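Long-range contacts in type IV pilin protein (Neisseria meningitidis, PDB 5V0M), which serves as PilV, a non-core minor pilin of the type IV pili, and is probably involved in cell adhesion: residues 6-11 with 44-49; 34-39 with 49-54; 60-65 with 74-79. One frame throughout, in Å; residues are numbered along the deposited sequence.

Interaction 1 (6-11 with 44-49); sequences RVRLSE and NKYFNV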
loop_
_atom_site.group_PDB
_atom_site.type_symbol
_atom_site.label_atom_id
_atom_site.label_comp_id
_atom_site.label_asym_id
_atom_site.label_seq_id
_atom_site.Cartn_x
_atom_site.Cartn_y
_atom_site.Cartn_z
ATOM N N ARG A 6 -1.830 2.103 -15.562
ATOM C CA ARG A 6 -2.373 3.316 -14.972
ATOM C C ARG A 6 -3.561 2.995 -14.092
ATOM O O ARG A 6 -3.638 3.475 -12.958
ATOM C CB ARG A 6 -2.777 4.317 -16.040
ATOM C CG ARG A 6 -1.609 4.857 -16.834
ATOM C CD ARG A 6 -2.011 6.014 -17.770
ATOM N NE ARG A 6 -2.846 5.649 -18.915
ATOM C CZ ARG A 6 -2.368 5.181 -20.067
ATOM N NH1 ARG A 6 -1.064 5.038 -20.239
ATOM N NH2 ARG A 6 -3.188 4.888 -21.071
ATOM N N VAL A 7 -4.497 2.168 -14.576
ATOM C CA VAL A 7 -5.672 1.817 -13.773
ATOM C C VAL A 7 -5.261 1.099 -12.491
ATOM O O VAL A 7 -5.712 1.444 -11.390
ATOM C CB VAL A 7 -6.659 0.965 -14.596
ATOM C CG1 VAL A 7 -7.765 0.420 -13.719
ATOM C CG2 VAL A 7 -7.227 1.764 -15.751
ATOM N N ARG A 8 -4.410 0.082 -12.621
ATOM C CA ARG A 8 -4.098 -0.751 -11.466
ATOM C C ARG A 8 -3.334 0.041 -10.418
ATOM O O ARG A 8 -3.574 -0.130 -9.213
ATOM C CB ARG A 8 -3.345 -1.995 -11.923
ATOM C CG ARG A 8 -4.230 -2.919 -12.733
ATOM C CD ARG A 8 -3.425 -4.055 -13.311
ATOM N NE ARG A 8 -4.278 -4.913 -14.130
ATOM C CZ ARG A 8 -3.884 -6.027 -14.721
ATOM N NH1 ARG A 8 -2.645 -6.457 -14.583
ATOM N NH2 ARG A 8 -4.751 -6.740 -15.424
ATOM N N LEU A 9 -2.419 0.908 -10.840
ATOM C CA LEU A 9 -1.698 1.737 -9.879
ATOM C C LEU A 9 -2.603 2.759 -9.227
ATOM O O LEU A 9 -2.435 3.045 -8.031
ATOM C CB LEU A 9 -0.486 2.389 -10.528
ATOM C CG LEU A 9 0.685 1.444 -10.788
ATOM C CD1 LEU A 9 1.627 1.994 -11.833
ATOM C CD2 LEU A 9 1.399 1.129 -9.478
ATOM N N SER A 10 -3.601 3.271 -9.950
ATOM C CA SER A 10 -4.558 4.174 -9.318
ATOM C C SER A 10 -5.405 3.428 -8.297
ATOM O O SER A 10 -5.692 3.948 -7.205
ATOM C CB SER A 10 -5.421 4.841 -10.388
ATOM O OG SER A 10 -6.434 5.650 -9.817
ATOM N N GLU A 11 -5.778 2.199 -8.611
ATOM C CA GLU A 11 -6.612 1.441 -7.685
ATOM C C GLU A 11 -5.843 1.052 -6.429
ATOM O O GLU A 11 -6.425 1.010 -5.341
ATOM C CB GLU A 11 -7.229 0.242 -8.385
ATOM C CG GLU A 11 -8.293 0.707 -9.391
ATOM C CD GLU A 11 -8.828 -0.401 -10.291
ATOM O OE1 GLU A 11 -8.267 -1.522 -10.279
ATOM O OE2 GLU A 11 -9.822 -0.145 -11.017
ATOM N N ASN A 44 -5.704 -6.333 -2.651
ATOM C CA ASN A 44 -5.997 -5.949 -4.004
ATOM C C ASN A 44 -5.719 -7.155 -4.903
ATOM O O ASN A 44 -4.814 -7.931 -4.619
ATOM C CB ASN A 44 -5.008 -4.827 -4.205
ATOM C CG ASN A 44 -5.141 -4.181 -5.490
ATOM O OD1 ASN A 44 -4.768 -4.745 -6.490
ATOM N ND2 ASN A 44 -5.571 -2.935 -5.479
ATOM N N LYS A 45 -6.488 -7.315 -5.993
ATOM C CA LYS A 45 -6.285 -8.425 -6.913
ATOM C C LYS A 45 -4.874 -8.434 -7.499
ATOM O O LYS A 45 -4.352 -9.488 -7.854
ATOM C CB LYS A 45 -7.313 -8.277 -8.056
ATOM C CG LYS A 45 -7.626 -9.482 -8.866
ATOM C CD LYS A 45 -9.037 -9.380 -9.534
ATOM C CE LYS A 45 -9.269 -8.125 -10.356
ATOM N NZ LYS A 45 -10.375 -8.328 -11.351
ATOM N N TYR A 46 -4.260 -7.261 -7.630
ATOM C CA TYR A 46 -3.043 -7.046 -8.399
ATOM C C TYR A 46 -1.820 -6.744 -7.552
ATOM O O TYR A 46 -0.708 -6.694 -8.105
ATOM C CB TYR A 46 -3.285 -5.880 -9.369
ATOM C CG TYR A 46 -4.384 -6.204 -10.352
ATOM C CD1 TYR A 46 -4.257 -7.273 -11.238
ATOM C CD2 TYR A 46 -5.551 -5.464 -10.377
ATOM C CE1 TYR A 46 -5.254 -7.572 -12.136
ATOM C CE2 TYR A 46 -6.569 -5.768 -11.291
ATOM C CZ TYR A 46 -6.410 -6.830 -12.131
ATOM O OH TYR A 46 -7.412 -7.115 -13.059
ATOM N N PHE A 47 -1.995 -6.522 -6.243
ATOM C CA PHE A 47 -0.920 -6.168 -5.328
ATOM C C PHE A 47 -1.207 -6.790 -3.971
ATOM O O PHE A 47 -2.337 -6.714 -3.466
ATOM C CB PHE A 47 -0.809 -4.652 -5.100
ATOM C CG PHE A 47 -0.388 -3.863 -6.305
ATOM C CD1 PHE A 47 0.936 -3.463 -6.477
ATOM C CD2 PHE A 47 -1.321 -3.494 -7.241
ATOM C CE1 PHE A 47 1.319 -2.724 -7.590
ATOM C CE2 PHE A 47 -0.934 -2.772 -8.349
ATOM C CZ PHE A 47 0.390 -2.391 -8.525
ATOM N N ASN A 48 -0.156 -7.352 -3.375
ATOM C CA ASN A 48 -0.198 -7.888 -2.018
ATOM C C ASN A 48 0.162 -6.772 -1.041
ATOM O O ASN A 48 1.217 -6.141 -1.181
ATOM C CB ASN A 48 0.814 -9.026 -1.925
ATOM C CG ASN A 48 0.437 -10.213 -2.756
ATOM O OD1 ASN A 48 -0.740 -10.540 -2.883
ATOM N ND2 ASN A 48 1.436 -10.874 -3.327
ATOM N N VAL A 49 -0.719 -6.493 -0.086
ATOM C CA VAL A 49 -0.528 -5.395 0.855
ATOM C C VAL A 49 -0.065 -5.944 2.196
ATOM O O VAL A 49 -0.703 -6.841 2.761
ATOM C CB VAL A 49 -1.823 -4.573 0.995
ATOM C CG1 VAL A 49 -1.668 -3.491 2.034
ATOM C CG2 VAL A 49 -2.226 -3.974 -0.361
HETATM O O HOH W 1 -4.660 -2.458 -8.323
HETATM O O HOH W 2 -6.933 -4.067 -14.652
#
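Where the N-terminal helix of this pilin runs past the edge of its antiparallel sheet, Arg8 of helix 3-30 stacks on Tyr46, just ahead of strand 47-54. The guanidinium lies flat over one face of the ring, with the two planes 13° apart, in a cation-pi arrangement. Arg8 CZ comes down 3.3 Å from Tyr46 CE1, while NE sits above the ring centre. Further back, Arg8 CD makes a CH-pi contact, 3.8 Å from the centroid of the Tyr46 ring, and CG reaches the CD2 rim. The Arg8 chain is extended from CG to NE (chi2 173°, chi3 -178°), so that CG, CD and NE all run over the same face. CB of Lys45 covers part of the opposite face near its rim.

The polar ends are tied down too. Asn70 holds both partners, accepting from Arg8 NH1 through OD1 and bonding Tyr46 O through ND2. A water at the guanidinium edge, in its plane, accepts from Arg8 NE at 2.8 Å. A second water bridges the helix backbone and the Asn44 side chain, donating to Arg8 O at 2.7 Å and to Asn44 OD1 at 2.9 Å. That same Asn44 OD1 takes the N-H of Tyr46 on a lone pair in the carbonyl plane, 2.8 Å from Tyr46 N, and so closes an Asx turn. With two donors on OD1 and Thr15 OG1 bonded to ND2, the Asn44 amide is well fixed in rotation.

Deeper in, Leu9 CD2 meets Phe47 CZ at 3.8 Å, the two side chains crossing at about a right angle, and Val12 of the same helix also touches Phe47. A polar, water-bridged outer layer thus gives way to apolar packing of helix on sheet, the arrangement on which the type IV pilin fold is built.

Interaction 2 (34-39 with 49-54); sequences KTYDKN and VTLSKV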
loop_
_atom_site.group_PDB
_atom_site.type_symbol
_atom_site.label_atom_id
_atom_site.label_comp_id
_atom_site.label_asym_id
_atom_site.label_seq_id
_atom_site.Cartn_x
_atom_site.Cartn_y
_atom_site.Cartn_z
ATOM N N LYS A 34 0.910 -1.211 17.871
ATOM C CA LYS A 34 1.642 -2.438 18.155
ATOM C C LYS A 34 0.746 -3.664 18.273
ATOM O O LYS A 34 1.227 -4.780 18.055
ATOM C CB LYS A 34 2.499 -2.297 19.415
ATOM C CG LYS A 34 3.718 -1.451 19.234
ATOM C CD LYS A 34 4.777 -2.162 18.387
ATOM C CE LYS A 34 5.405 -3.347 19.116
ATOM N NZ LYS A 34 6.611 -3.864 18.379
ATOM N N THR A 35 -0.538 -3.491 18.596
ATOM C CA THR A 35 -1.449 -4.601 18.835
ATOM C C THR A 35 -2.346 -4.915 17.642
ATOM O O THR A 35 -3.133 -5.870 17.704
ATOM C CB THR A 35 -2.326 -4.289 20.053
ATOM O OG1 THR A 35 -2.868 -2.973 19.913
ATOM C CG2 THR A 35 -1.517 -4.372 21.349
ATOM N N TYR A 36 -2.261 -4.126 16.570
ATOM C CA TYR A 36 -3.081 -4.352 15.383
ATOM C C TYR A 36 -2.820 -5.723 14.760
ATOM O O TYR A 36 -1.668 -6.142 14.602
ATOM C CB TYR A 36 -2.791 -3.255 14.362
ATOM C CG TYR A 36 -3.703 -3.326 13.171
ATOM C CD1 TYR A 36 -4.998 -2.889 13.278
ATOM C CD2 TYR A 36 -3.276 -3.836 11.941
ATOM C CE1 TYR A 36 -5.863 -2.939 12.233
ATOM C CE2 TYR A 36 -4.139 -3.895 10.877
ATOM C CZ TYR A 36 -5.440 -3.445 11.025
ATOM O OH TYR A 36 -6.318 -3.503 9.959
ATOM N N ASP A 37 -3.903 -6.417 14.404
ATOM C CA ASP A 37 -3.849 -7.735 13.766
ATOM C C ASP A 37 -3.571 -7.520 12.284
ATOM O O ASP A 37 -4.459 -7.135 11.522
ATOM C CB ASP A 37 -5.177 -8.461 13.967
ATOM C CG ASP A 37 -5.198 -9.837 13.354
ATOM O OD1 ASP A 37 -6.191 -10.566 13.617
ATOM O OD2 ASP A 37 -4.249 -10.204 12.630
ATOM N N LYS A 38 -2.331 -7.787 11.882
ATOM C CA LYS A 38 -1.958 -7.628 10.479
ATOM C C LYS A 38 -2.805 -8.475 9.537
ATOM O O LYS A 38 -2.885 -8.165 8.344
ATOM C CB LYS A 38 -0.488 -7.987 10.307
ATOM C CG LYS A 38 0.479 -7.144 11.106
ATOM C CD LYS A 38 1.905 -7.678 10.976
ATOM C CE LYS A 38 2.900 -6.758 11.658
ATOM N NZ LYS A 38 2.518 -6.483 13.069
ATOM N N ASN A 39 -3.460 -9.522 10.026
ATOM C CA ASN A 39 -4.294 -10.299 9.117
ATOM C C ASN A 39 -5.476 -9.509 8.582
ATOM O O ASN A 39 -6.107 -9.962 7.621
ATOM C CB ASN A 39 -4.787 -11.576 9.798
ATOM C CG ASN A 39 -3.749 -12.683 9.776
ATOM O OD1 ASN A 39 -2.573 -12.449 9.483
ATOM N ND2 ASN A 39 -4.185 -13.902 10.077
ATOM N N VAL A 49 -0.719 -6.493 -0.086
ATOM C CA VAL A 49 -0.528 -5.395 0.855
ATOM C C VAL A 49 -0.065 -5.944 2.196
ATOM O O VAL A 49 -0.703 -6.841 2.761
ATOM C CB VAL A 49 -1.823 -4.573 0.995
ATOM C CG1 VAL A 49 -1.668 -3.491 2.034
ATOM C CG2 VAL A 49 -2.226 -3.974 -0.361
ATOM N N THR A 50 1.017 -5.377 2.728
ATOM C CA THR A 50 1.563 -5.770 4.018
ATOM C C THR A 50 1.940 -4.519 4.790
ATOM O O THR A 50 1.985 -3.416 4.246
ATOM C CB THR A 50 2.809 -6.630 3.810
ATOM O OG1 THR A 50 3.761 -5.884 3.043
ATOM C CG2 THR A 50 2.471 -7.930 3.095
ATOM N N LEU A 51 2.178 -4.684 6.078
ATOM C CA LEU A 51 2.801 -3.651 6.890
ATOM C C LEU A 51 4.286 -3.925 6.909
ATOM O O LEU A 51 4.738 -4.872 7.560
ATOM C CB LEU A 51 2.227 -3.680 8.295
ATOM C CG LEU A 51 0.881 -2.978 8.381
ATOM C CD1 LEU A 51 0.063 -3.493 9.572
ATOM C CD2 LEU A 51 1.082 -1.462 8.491
ATOM N N SER A 52 5.047 -3.092 6.209
ATOM C CA SER A 52 6.487 -3.259 6.166
ATOM C C SER A 52 7.154 -2.723 7.418
ATOM O O SER A 52 8.263 -3.159 7.753
ATOM C CB SER A 52 7.041 -2.561 4.924
ATOM O OG SER A 52 6.622 -1.207 4.916
ATOM N N LYS A 53 6.518 -1.764 8.096
ATOM C CA LYS A 53 7.024 -1.191 9.333
ATOM C C LYS A 53 5.846 -0.934 10.252
ATOM O O LYS A 53 4.835 -0.380 9.821
ATOM C CB LYS A 53 7.732 0.136 9.068
ATOM C CG LYS A 53 8.930 0.017 8.128
ATOM C CD LYS A 53 9.611 1.361 7.863
ATOM C CE LYS A 53 10.173 1.961 9.149
ATOM N NZ LYS A 53 11.120 3.087 8.893
ATOM N N VAL A 54 5.988 -1.325 11.520
ATOM C CA VAL A 54 5.013 -1.028 12.565
ATOM C C VAL A 54 5.768 -0.654 13.823
ATOM O O VAL A 54 6.636 -1.408 14.278
ATOM C CB VAL A 54 4.090 -2.220 12.879
ATOM C CG1 VAL A 54 3.119 -1.859 14.013
ATOM C CG2 VAL A 54 3.337 -2.650 11.640
HETATM O O HOH W 3 6.096 -4.068 15.623
#
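Val54, Leu51 and Lys38 carry this contact, in which the loop following the long helix folds back over the edge strand at its bulge. Leu51 sits in the middle. Its CD1 methyl rests 4.0 Å from Lys38 CG and also meets Tyr36, lying 4.1 Å from Tyr36 CD2. The tyrosine crosses the leucine at about a right angle, so one methyl bridges an aromatic ring and the aliphatic start of a lysine.

Lys38 then continues past Leu51 to Val54. Its chain is extended through CE and turns only at the last torsion (chi4 53°), which sets NZ aside from the line of the methylenes. Lys38 and Val54 slide by one another in opposite directions, with Lys38 CE 4.1 Å from Val54 CG2. This is methylene against methyl, with the ammonium nitrogen about as near, 4.2 Å from the same Val54 CG2. Val54 CG1 sits anti to the backbone N (chi1 178°) and is the branch that approaches Lys34 CA.

A water adds a polar link at the outer end: it accepts from Lys34 NZ at 2.8 Å and donates to Val54 O at 3.0 Å. Leu51 and Val54 can both turn toward the loop, although three residues apart, because the chain takes a corner at Ser52, where Ser52 and Lys53 together face Thr60 in a classic beta bulge.

Beneath this surface patch, Tyr36 packs edge-to-face with Tyr26 and touches Thr22, both on helix 3-30, while Leu51 reaches Met23 of that helix, Leu41 of the loop, and Phe59 and Leu61 of strand 59-65. Phe33 flanks Val54, so the loop closes over the margin between the far part of the helix and the outermost strand.

Interaction 3 (60-65 with 74-79); sequences TLQADP and TCVVTL
Val77 O is gripped by two neighbouring groups of the strand opposite: Ala63 N donates to it at 2.8 Å, and Gln62 CA adds a CA-H...O contact. This is the inner hairpin of the pilin sheet, strands 59-65 and 76-80, whose axes run antiparallel at 165°. The return bond, Val77 N to Ala63 O, completes one hydrogen-bonded pair. One further pair follows, Leu61 with Leu79, where Leu61 N donates to Leu79 O at 2.8 Å and Leu79 N to Leu61 O at 3.0 Å. Between them Gln62 and Thr78 form a non-hydrogen-bonded pair.

The two faces differ in character. Leu61, Ala63, Val77 and Leu79 turn to the side covered by helix 3-30, where Ala63 meets Val12, Val77 meets Leu16 and Leu79 meets Ala20. Gln62 and Thr78 point to the other face, side by side and in the same direction. Gln62 CG stands anti to the backbone N (chi1 -178°) and comes 3.5 Å from Val76 CG1. At its tip, Gln62 NE2 donates to Asp64 OD2 at 2.8 Å; the bond is almost straight, in the amide plane, and uses the syn lone pair of the carboxylate, so it should fix the amide's rotation. Asp64 OD1, in turn, lies beside Val76 CG2.

Toward Pro65 and Thr74, the end nearest the connecting loop, the regular pairing stops. Cys75, just ahead of the strand, forms a disulfide with Cys94, tying this end of the hairpin to the C-terminal region, and Thr74 OG1 bonds Gln92 and Thr90. Opposite, Pro65 has no N-H to offer; its ring packs instead on the backbone, with Pro65 CD 3.4 Å from Cys75 O, a buried oxygen with no polar partner in the model.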
loop_
_atom_site.group_PDB
_atom_site.type_symbol
_atom_site.label_atom_id
_atom_site.label_comp_id
_atom_site.label_asym_id
_atom_site.label_seq_id
_atom_site.Cartn_x
_atom_site.Cartn_y
_atom_site.Cartn_z
ATOM N N THR A 60 4.190 1.861 8.099
ATOM C CA THR A 60 4.315 1.942 6.646
ATOM C C THR A 60 3.627 0.728 6.053
ATOM O O THR A 60 3.946 -0.419 6.418
ATOM C CB THR A 60 5.768 1.995 6.188
ATOM O OG1 THR A 60 6.405 3.146 6.746
ATOM C CG2 THR A 60 5.849 2.095 4.670
ATOM N N LEU A 61 2.675 0.988 5.170
ATOM C CA LEU A 61 2.052 -0.021 4.336
ATOM C C LEU A 61 2.839 -0.168 3.055
ATOM O O LEU A 61 3.335 0.818 2.501
ATOM C CB LEU A 61 0.649 0.443 3.978
ATOM C CG LEU A 61 -0.333 0.408 5.134
ATOM C CD1 LEU A 61 -1.477 1.393 4.953
ATOM C CD2 LEU A 61 -0.844 -1.013 5.290
ATOM N N GLN A 62 2.918 -1.394 2.549
ATOM C CA GLN A 62 3.594 -1.662 1.286
ATOM C C GLN A 62 2.752 -2.554 0.396
ATOM O O GLN A 62 2.236 -3.584 0.843
ATOM C CB GLN A 62 4.940 -2.339 1.548
ATOM C CG GLN A 62 5.782 -2.639 0.304
ATOM C CD GLN A 62 7.200 -3.034 0.661
ATOM O OE1 GLN A 62 7.943 -2.267 1.288
ATOM N NE2 GLN A 62 7.581 -4.242 0.292
ATOM N N ALA A 63 2.639 -2.174 -0.877
ATOM C CA ALA A 63 1.942 -2.935 -1.913
ATOM C C ALA A 63 2.986 -3.456 -2.888
ATOM O O ALA A 63 3.628 -2.670 -3.598
ATOM C CB ALA A 63 0.933 -2.048 -2.635
ATOM N N ASP A 64 3.170 -4.798 -2.916
ATOM C CA ASP A 64 4.071 -5.453 -3.842
ATOM C C ASP A 64 3.254 -6.076 -4.961
ATOM O O ASP A 64 2.230 -6.718 -4.683
ATOM C CB ASP A 64 4.855 -6.563 -3.135
ATOM C CG ASP A 64 5.960 -6.021 -2.228
ATOM O OD1 ASP A 64 7.059 -5.747 -2.765
ATOM O OD2 ASP A 64 5.720 -5.850 -1.020
ATOM N N PRO A 65 3.650 -5.938 -6.221
ATOM C CA PRO A 65 2.855 -6.502 -7.311
ATOM C C PRO A 65 2.717 -8.014 -7.209
ATOM O O PRO A 65 3.651 -8.738 -6.864
ATOM C CB PRO A 65 3.607 -6.075 -8.586
ATOM C CG PRO A 65 4.917 -5.595 -8.150
ATOM C CD PRO A 65 4.804 -5.186 -6.716
ATOM N N THR A 74 6.526 -3.884 -11.784
ATOM C CA THR A 74 7.566 -3.882 -10.769
ATOM C C THR A 74 7.414 -2.781 -9.734
ATOM O O THR A 74 8.198 -2.734 -8.779
ATOM C CB THR A 74 8.976 -3.805 -11.389
ATOM O OG1 THR A 74 9.264 -2.481 -11.835
ATOM C CG2 THR A 74 9.156 -4.801 -12.523
ATOM N N CYS A 75 6.453 -1.895 -9.885
ATOM C CA CYS A 75 6.338 -0.792 -8.947
ATOM C C CYS A 75 5.838 -1.267 -7.600
ATOM O O CYS A 75 4.788 -1.915 -7.488
ATOM C CB CYS A 75 5.422 0.293 -9.490
ATOM S SG CYS A 75 6.179 1.157 -10.904
ATOM N N VAL A 76 6.581 -0.908 -6.568
ATOM C CA VAL A 76 6.188 -1.137 -5.186
ATOM C C VAL A 76 5.720 0.188 -4.622
ATOM O O VAL A 76 6.440 1.192 -4.709
ATOM C CB VAL A 76 7.373 -1.680 -4.381
ATOM C CG1 VAL A 76 7.019 -1.821 -2.917
ATOM C CG2 VAL A 76 7.818 -3.025 -4.941
ATOM N N VAL A 77 4.543 0.204 -4.017
ATOM C CA VAL A 77 3.924 1.434 -3.551
ATOM C C VAL A 77 3.886 1.394 -2.033
ATOM O O VAL A 77 3.502 0.375 -1.443
ATOM C CB VAL A 77 2.515 1.599 -4.141
ATOM C CG1 VAL A 77 1.907 2.964 -3.761
ATOM C CG2 VAL A 77 2.509 1.371 -5.672
ATOM N N THR A 78 4.275 2.494 -1.389
ATOM C CA THR A 78 4.272 2.590 0.076
ATOM C C THR A 78 3.441 3.777 0.535
ATOM O O THR A 78 3.335 4.788 -0.151
ATOM C CB THR A 78 5.674 2.717 0.655
ATOM O OG1 THR A 78 6.331 3.872 0.112
ATOM C CG2 THR A 78 6.489 1.480 0.342
ATOM N N LEU A 79 2.866 3.662 1.723
ATOM C CA LEU A 79 2.075 4.742 2.304
ATOM C C LEU A 79 2.284 4.685 3.803
ATOM O O LEU A 79 2.092 3.625 4.406
ATOM C CB LEU A 79 0.588 4.576 2.018
ATOM C CG LEU A 79 -0.352 5.525 2.758
ATOM C CD1 LEU A 79 -0.103 6.993 2.361
ATOM C CD2 LEU A 79 -1.787 5.182 2.499
#

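Strand 47-54 connects the first two contacts: interactions 1 and 2 share Val49, yet their centres lie about 19 Å apart, on opposite sides of the centre of the chain. Interaction 3 comes between in the fold, its centre about 9 Å from that of interaction 1 and 14 Å from that of interaction 2. Strand 59-65 does the joining. Asn48 N lies 2.8 Å from Asp64 O, a probable hydrogen bond toward interaction 1, and Thr50 O lies 2.8 Å from Gln62 N toward interaction 2. Phe47 also packs on the hairpin end, its CE1 3.6 Å from Cys75 O. Helix and loop thus both pack on strand 47-54 of the sheet whose central hairpin is interaction 3.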